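PDB 7CJ3: phosphodiesterase from Salpingoeca rosetta, which belongs to the bacteriorhodopsin-like membrane proteins and holds retinal within the helical bundle of its transmembrane domain. Local coordinates for residues B[219-224]-B[269-274]. Numbering follows the deposited sequence.
Sequences RHALHL and AMIMVN
Two neighbouring helices of the retinal-binding transmembrane bundle, 219-233 and 250-277, meet here through one isoleucine, Ile271, packed against the other helix. Ile271 directs its CB at the partner helix and divides its two branches between Ala221 and Leu224, residues about one helical turn apart. Its CG2 methyl approaches Ala221, lying 4.1 Å from Ala221 O and 4.4 Å from Ala221 CB. The longer branch extends with CG1 anti to the carbonyl carbon (chi1 -76°), and its terminal CD1 reaches the backbone of Leu224, 3.7 Å from Leu224 O, while the CB of Leu224 lies 4.1 Å from the same methyl. Alanine suits its place because its small methyl lets the two backbones come near: the CA atoms of Ala221 and Ile271 are 6.8 Å apart. A beta-branched residue suits the other side, since it offers a methyl, CG2, and an ethyl arm ending in CD1 to two different residues. Leu224 meets Ile271 through its CB and backbone, whereas its CD1 methyl turns back over one face of the His220 ring, 4.0 Å above the plane and offset toward the rim. No hydrogen bond crosses between the segments; the small contact, 132 Å² buried in total, consists of van der Waals packing of the isoleucine methyls on CB atoms and backbone carbonyls. Further along helix 219-233, Leu225 and Glu228 also touch Ile271. Met272 packs against Leu91, Ser92 and Leu95 of helix 86-111, while Met270 and Val273, facing a different way, meet Phe71 and Leu75 of the second subunit. The side chain of Ile271 is about 13 Å from the retinal, which places this join away from the retinal site. The contact thus ties together two helices of the retinal-holding membrane bundle that marks the bacteriorhodopsin-like family.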
loop_
_atom_site.group_PDB
_atom_site.type_symbol
_atom_site.label_atom_id
_atom_site.label_comp_id
_atom_site.label_asym_id
_atom_site.label_seq_id
_atom_site.Cartn_x
_atom_site.Cartn_y
_atom_site.Cartn_z
ATOM N N ARG B 219 18.107 -8.175 18.687
ATOM C CA ARG B 219 18.507 -6.866 19.247
ATOM C C ARG B 219 18.262 -5.771 18.202
ATOM O O ARG B 219 17.634 -4.759 18.544
ATOM C CB ARG B 219 19.977 -6.965 19.676
ATOM C CG ARG B 219 20.355 -6.014 20.801
ATOM C CD ARG B 219 21.818 -5.985 21.147
ATOM N NE ARG B 219 22.061 -4.795 21.958
ATOM C CZ ARG B 219 22.369 -3.594 21.482
ATOM N NH1 ARG B 219 22.505 -3.390 20.178
ATOM N NH2 ARG B 219 22.545 -2.602 22.331
ATOM N N HIS B 220 18.722 -5.960 16.955
ATOM C CA HIS B 220 18.654 -4.884 15.939
ATOM C C HIS B 220 17.184 -4.542 15.679
ATOM O O HIS B 220 16.882 -3.343 15.522
ATOM C CB HIS B 220 19.418 -5.235 14.656
ATOM C CG HIS B 220 19.673 -4.032 13.798
ATOM N ND1 HIS B 220 19.770 -4.096 12.405
ATOM C CD2 HIS B 220 19.737 -2.715 14.114
ATOM C CE1 HIS B 220 19.946 -2.880 11.918
ATOM N NE2 HIS B 220 19.931 -2.009 12.943
ATOM N N ALA B 221 16.301 -5.548 15.629
ATOM C CA ALA B 221 14.890 -5.383 15.215
ATOM C C ALA B 221 14.106 -4.652 16.312
ATOM O O ALA B 221 13.282 -3.803 15.966
ATOM C CB ALA B 221 14.290 -6.719 14.892
ATOM N N LEU B 222 14.379 -4.940 17.582
ATOM C CA LEU B 222 13.811 -4.181 18.728
ATOM C C LEU B 222 14.158 -2.695 18.574
ATOM O O LEU B 222 13.304 -1.855 18.904
ATOM C CB LEU B 222 14.329 -4.743 20.058
ATOM C CG LEU B 222 13.444 -5.827 20.707
ATOM C CD1 LEU B 222 13.708 -7.185 20.103
ATOM C CD2 LEU B 222 13.660 -5.898 22.214
ATOM N N HIS B 223 15.349 -2.362 18.060
ATOM C CA HIS B 223 15.788 -0.954 17.903
ATOM C C HIS B 223 15.049 -0.294 16.740
ATOM O O HIS B 223 14.579 0.858 16.900
ATOM C CB HIS B 223 17.312 -0.835 17.744
ATOM C CG HIS B 223 17.757 0.593 17.688
ATOM N ND1 HIS B 223 18.218 1.176 16.522
ATOM C CD2 HIS B 223 17.711 1.570 18.612
ATOM C CE1 HIS B 223 18.468 2.446 16.746
ATOM N NE2 HIS B 223 18.157 2.714 18.019
ATOM N N LEU B 224 14.984 -0.977 15.595
ATOM C CA LEU B 224 14.275 -0.485 14.380
ATOM C C LEU B 224 12.793 -0.251 14.702
ATOM O O LEU B 224 12.227 0.738 14.195
ATOM C CB LEU B 224 14.483 -1.492 13.254
ATOM C CG LEU B 224 15.880 -1.409 12.659
ATOM C CD1 LEU B 224 16.028 -2.414 11.537
ATOM C CD2 LEU B 224 16.173 0.000 12.156
ATOM N N ALA B 269 4.963 -4.326 10.281
ATOM C CA ALA B 269 4.820 -5.580 9.506
ATOM C C ALA B 269 6.003 -5.767 8.575
ATOM O O ALA B 269 6.312 -6.911 8.301
ATOM C CB ALA B 269 3.539 -5.584 8.722
ATOM N N MET B 270 6.610 -4.696 8.077
ATOM C CA MET B 270 7.838 -4.782 7.237
ATOM C C MET B 270 9.015 -5.270 8.100
ATOM O O MET B 270 9.795 -6.095 7.601
ATOM C CB MET B 270 8.170 -3.436 6.583
ATOM C CG MET B 270 7.374 -3.149 5.321
ATOM S SD MET B 270 7.431 -1.392 4.749
ATOM C CE MET B 270 9.157 -0.916 4.908
ATOM N N ILE B 271 9.136 -4.803 9.343
ATOM C CA ILE B 271 10.308 -5.081 10.231
ATOM C C ILE B 271 10.229 -6.537 10.737
ATOM O O ILE B 271 11.294 -7.184 10.877
ATOM C CB ILE B 271 10.418 -4.036 11.375
ATOM C CG1 ILE B 271 10.986 -2.705 10.864
ATOM C CG2 ILE B 271 11.221 -4.565 12.558
ATOM C CD1 ILE B 271 10.689 -1.506 11.744
ATOM N N MET B 272 9.028 -7.065 10.965
ATOM C CA MET B 272 8.865 -8.444 11.482
ATOM C C MET B 272 8.916 -9.474 10.341
ATOM O O MET B 272 9.380 -10.595 10.597
ATOM C CB MET B 272 7.568 -8.579 12.272
ATOM C CG MET B 272 7.739 -9.553 13.407
ATOM S SD MET B 272 6.260 -9.822 14.341
ATOM C CE MET B 272 5.029 -9.908 13.042
ATOM N N VAL B 273 8.501 -9.120 9.125
ATOM C CA VAL B 273 8.760 -9.931 7.894
ATOM C C VAL B 273 10.259 -10.284 7.809
ATOM O O VAL B 273 10.583 -11.424 7.438
ATOM C CB VAL B 273 8.295 -9.177 6.633
ATOM C CG1 VAL B 273 8.949 -9.711 5.359
ATOM C CG2 VAL B 273 6.781 -9.175 6.508
ATOM N N ASN B 274 11.127 -9.325 8.132
ATOM C CA ASN B 274 12.604 -9.450 8.097
ATOM C C ASN B 274 13.082 -10.409 9.194
ATOM O O ASN B 274 13.985 -11.215 8.906
ATOM C CB ASN B 274 13.268 -8.075 8.254
ATOM C CG ASN B 274 14.766 -8.115 8.047
ATOM O OD1 ASN B 274 15.233 -8.107 6.908
ATOM N ND2 ASN B 274 15.517 -8.169 9.136
#